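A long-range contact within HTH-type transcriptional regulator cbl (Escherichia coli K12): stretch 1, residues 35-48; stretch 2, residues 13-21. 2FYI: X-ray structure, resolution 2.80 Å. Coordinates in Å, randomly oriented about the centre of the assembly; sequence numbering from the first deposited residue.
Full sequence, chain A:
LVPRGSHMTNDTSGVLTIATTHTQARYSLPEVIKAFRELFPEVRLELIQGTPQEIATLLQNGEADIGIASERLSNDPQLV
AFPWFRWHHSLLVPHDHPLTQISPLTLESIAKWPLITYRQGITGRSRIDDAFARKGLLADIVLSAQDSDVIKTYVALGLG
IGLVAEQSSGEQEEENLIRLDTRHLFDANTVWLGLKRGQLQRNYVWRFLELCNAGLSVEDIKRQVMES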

# COMPACT_ATOMS: atom_id res chain seq x y z
N ALA A 35 4.39 22.54 -5.23
CA ALA A 35 5.10 23.47 -6.12
C ALA A 35 4.47 23.55 -7.49
O ALA A 35 4.21 24.63 -8.04
CB ALA A 35 6.54 23.05 -6.28
N PHE A 36 4.24 22.37 -8.06
CA PHE A 36 3.67 22.28 -9.38
C PHE A 36 2.30 22.94 -9.47
O PHE A 36 2.02 23.63 -10.45
CB PHE A 36 3.58 20.83 -9.81
CG PHE A 36 3.06 20.63 -11.20
CD1 PHE A 36 1.72 20.34 -11.42
CD2 PHE A 36 3.90 20.70 -12.30
CE1 PHE A 36 1.21 20.14 -12.71
CE2 PHE A 36 3.41 20.50 -13.60
CZ PHE A 36 2.05 20.22 -13.79
N ARG A 37 1.45 22.76 -8.46
CA ARG A 37 0.11 23.32 -8.50
C ARG A 37 0.11 24.84 -8.45
O ARG A 37 -0.75 25.47 -9.06
CB ARG A 37 -0.77 22.69 -7.43
CG ARG A 37 -1.19 21.25 -7.83
CD ARG A 37 -2.08 20.50 -6.81
NE ARG A 37 -3.45 21.02 -6.74
CZ ARG A 37 -4.20 20.94 -5.64
NH1 ARG A 37 -3.70 20.36 -4.56
NH2 ARG A 37 -5.43 21.45 -5.60
N GLU A 38 1.07 25.44 -7.75
CA GLU A 38 1.25 26.90 -7.79
C GLU A 38 1.64 27.34 -9.18
O GLU A 38 1.01 28.19 -9.80
CB GLU A 38 2.42 27.29 -6.91
CG GLU A 38 2.33 26.74 -5.53
CD GLU A 38 1.97 27.84 -4.54
OE1 GLU A 38 1.32 28.83 -4.97
OE2 GLU A 38 2.36 27.70 -3.35
N LEU A 39 2.72 26.75 -9.66
CA LEU A 39 3.25 27.05 -10.97
C LEU A 39 2.22 26.85 -12.06
O LEU A 39 2.09 27.67 -12.94
CB LEU A 39 4.42 26.13 -11.24
CG LEU A 39 5.19 26.46 -12.50
CD1 LEU A 39 6.02 27.67 -12.14
CD2 LEU A 39 6.07 25.29 -12.92
N PHE A 40 1.50 25.74 -12.01
CA PHE A 40 0.53 25.44 -13.07
C PHE A 40 -0.88 25.29 -12.54
O PHE A 40 -1.45 24.20 -12.56
CB PHE A 40 0.90 24.15 -13.84
CG PHE A 40 2.09 24.28 -14.72
CD1 PHE A 40 2.00 24.96 -15.93
CD2 PHE A 40 3.30 23.73 -14.36
CE1 PHE A 40 3.09 25.08 -16.75
CE2 PHE A 40 4.42 23.86 -15.20
CZ PHE A 40 4.30 24.53 -16.39
N PRO A 41 -1.48 26.39 -12.11
CA PRO A 41 -2.76 26.31 -11.47
C PRO A 41 -3.86 25.74 -12.36
O PRO A 41 -4.77 25.13 -11.86
CB PRO A 41 -3.07 27.76 -11.13
CG PRO A 41 -2.31 28.51 -12.10
CD PRO A 41 -1.03 27.78 -12.26
N GLU A 42 -3.77 25.91 -13.67
CA GLU A 42 -4.83 25.39 -14.54
C GLU A 42 -4.59 23.99 -15.11
O GLU A 42 -5.34 23.54 -15.95
CB GLU A 42 -5.09 26.35 -15.69
CG GLU A 42 -5.58 27.67 -15.22
CD GLU A 42 -7.02 27.61 -14.76
OE1 GLU A 42 -7.89 27.97 -15.60
OE2 GLU A 42 -7.27 27.21 -13.58
N VAL A 43 -3.54 23.31 -14.69
CA VAL A 43 -3.37 21.97 -15.20
C VAL A 43 -3.85 20.97 -14.18
O VAL A 43 -3.43 20.98 -13.00
CB VAL A 43 -1.95 21.63 -15.58
CG1 VAL A 43 -1.81 20.12 -15.73
CG2 VAL A 43 -1.59 22.36 -16.85
N ARG A 44 -4.73 20.09 -14.63
CA ARG A 44 -5.25 19.00 -13.80
C ARG A 44 -4.22 17.89 -13.60
O ARG A 44 -3.65 17.32 -14.56
CB ARG A 44 -6.54 18.46 -14.43
CG ARG A 44 -7.00 17.15 -13.90
CD ARG A 44 -8.28 16.72 -14.62
NE ARG A 44 -8.68 15.38 -14.16
CZ ARG A 44 -9.79 15.11 -13.47
NH1 ARG A 44 -10.03 13.86 -13.09
NH2 ARG A 44 -10.66 16.07 -13.17
N LEU A 45 -3.97 17.59 -12.34
CA LEU A 45 -2.98 16.61 -11.97
C LEU A 45 -3.68 15.30 -11.54
O LEU A 45 -4.48 15.33 -10.65
CB LEU A 45 -2.18 17.16 -10.80
CG LEU A 45 -1.17 16.17 -10.28
CD1 LEU A 45 -0.05 15.98 -11.31
CD2 LEU A 45 -0.59 16.70 -9.01
N GLU A 46 -3.37 14.17 -12.17
CA GLU A 46 -3.91 12.87 -11.73
C GLU A 46 -2.79 11.89 -11.35
O GLU A 46 -1.75 11.85 -12.04
CB GLU A 46 -4.72 12.20 -12.81
CG GLU A 46 -5.95 12.93 -13.22
CD GLU A 46 -6.49 12.44 -14.57
OE1 GLU A 46 -5.83 11.52 -15.16
OE2 GLU A 46 -7.55 12.97 -15.04
N LEU A 47 -3.00 11.09 -10.30
CA LEU A 47 -2.01 10.08 -9.92
C LEU A 47 -2.58 8.69 -9.91
O LEU A 47 -3.69 8.50 -9.44
CB LEU A 47 -1.48 10.31 -8.52
CG LEU A 47 -0.98 11.62 -7.92
CD1 LEU A 47 0.38 11.24 -7.27
CD2 LEU A 47 -0.85 12.75 -8.95
N ILE A 48 -1.79 7.73 -10.39
CA ILE A 48 -2.13 6.31 -10.28
C ILE A 48 -1.06 5.68 -9.42
O ILE A 48 0.13 5.90 -9.64
CB ILE A 48 -2.12 5.56 -11.64
CG1 ILE A 48 -2.34 6.55 -12.80
CG2 ILE A 48 -3.10 4.40 -11.63
CD1 ILE A 48 -3.21 6.04 -14.04
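Stretch 2 13-21: SGVLTIATT

The pairing of residues 13-21 with residues 35-48 is a worked example of parallel β-sheet formation between neighbouring strands, in which backbone hydrogen bonds set the register and the two faces of the sheet meet different surroundings. Stretch 2 runs extended through Thr20 in the same direction as the strand that ends stretch 1, the axes inclined by 23° (signed crossing angle -23°) and approaching to 4.7 Å. Arg44 lies beside Val15, Leu45 beside Leu16, Glu46 beside Thr17, Leu47 beside Ile18 and Ile48 beside Ala19, with CA-CA distances of 4.7 to 4.9 Å. As parallel geometry requires, alternate residues of each strand do the bonding: Leu16 N donates to Arg44 O (2.7 Å) and Leu16 O accepts from Glu46 N (2.8 Å), while Ile18 N reaches Glu46 O and Ile18 O receives Ile48 N, both at 2.9 Å. Thr20 N to Ile48 O, also 2.9 Å, extends the ladder. Leu16 and Ile18 turn their side chains to the buried face shared with Leu45 and Leu47; Leu16 CD2 packs 3.7 Å from Leu45 CD1 and equally close to Phe36 CZ of the preceding helix. On the other face, Thr17 OG1 lies 3.1 Å from Glu46 OE1, a weak hydrogen bond at most.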

# COMPACT_ATOMS: atom_id res chain seq x y z
N SER A 13 -2.98 24.53 -19.60
CA SER A 13 -4.05 23.63 -19.22
C SER A 13 -3.84 22.24 -19.84
O SER A 13 -3.22 22.10 -20.91
CB SER A 13 -5.42 24.25 -19.60
OG SER A 13 -6.29 23.36 -20.31
N GLY A 14 -4.34 21.22 -19.13
CA GLY A 14 -4.35 19.85 -19.62
C GLY A 14 -4.35 18.88 -18.45
O GLY A 14 -4.49 19.28 -17.30
N VAL A 15 -4.16 17.61 -18.74
CA VAL A 15 -4.13 16.64 -17.68
C VAL A 15 -2.74 16.03 -17.61
O VAL A 15 -2.22 15.52 -18.60
CB VAL A 15 -5.16 15.54 -17.93
CG1 VAL A 15 -5.23 14.62 -16.74
CG2 VAL A 15 -6.52 16.15 -18.24
N LEU A 16 -2.12 16.09 -16.43
CA LEU A 16 -0.85 15.42 -16.24
C LEU A 16 -1.10 14.14 -15.45
O LEU A 16 -1.57 14.20 -14.33
CB LEU A 16 0.10 16.31 -15.46
CG LEU A 16 1.40 15.65 -15.04
CD1 LEU A 16 2.22 15.29 -16.26
CD2 LEU A 16 2.17 16.59 -14.16
N THR A 17 -0.78 12.99 -16.03
CA THR A 17 -0.94 11.76 -15.30
C THR A 17 0.42 11.21 -14.83
O THR A 17 1.30 10.95 -15.64
CB THR A 17 -1.71 10.70 -16.12
OG1 THR A 17 -3.04 11.17 -16.37
CG2 THR A 17 -1.82 9.40 -15.35
N ILE A 18 0.57 11.04 -13.52
CA ILE A 18 1.79 10.48 -12.95
C ILE A 18 1.50 9.13 -12.34
O ILE A 18 0.52 8.99 -11.61
CB ILE A 18 2.32 11.38 -11.86
CG1 ILE A 18 2.91 12.64 -12.50
CG2 ILE A 18 3.33 10.62 -10.96
CD1 ILE A 18 2.98 13.81 -11.55
N ALA A 19 2.33 8.15 -12.65
CA ALA A 19 2.18 6.83 -12.09
C ALA A 19 3.34 6.61 -11.13
O ALA A 19 4.50 6.91 -11.44
CB ALA A 19 2.15 5.78 -13.16
N THR A 20 3.02 6.11 -9.95
CA THR A 20 4.03 5.99 -8.94
C THR A 20 3.76 4.93 -7.87
O THR A 20 2.71 4.31 -7.83
CB THR A 20 4.24 7.34 -8.28
OG1 THR A 20 5.48 7.31 -7.59
CG2 THR A 20 3.11 7.67 -7.33
N THR A 21 4.73 4.72 -6.99
CA THR A 21 4.64 3.77 -5.87
C THR A 21 4.21 4.43 -4.57
O THR A 21 4.26 5.66 -4.45
CB THR A 21 6.01 3.13 -5.59
OG1 THR A 21 6.99 4.17 -5.34
CG2 THR A 21 6.44 2.32 -6.78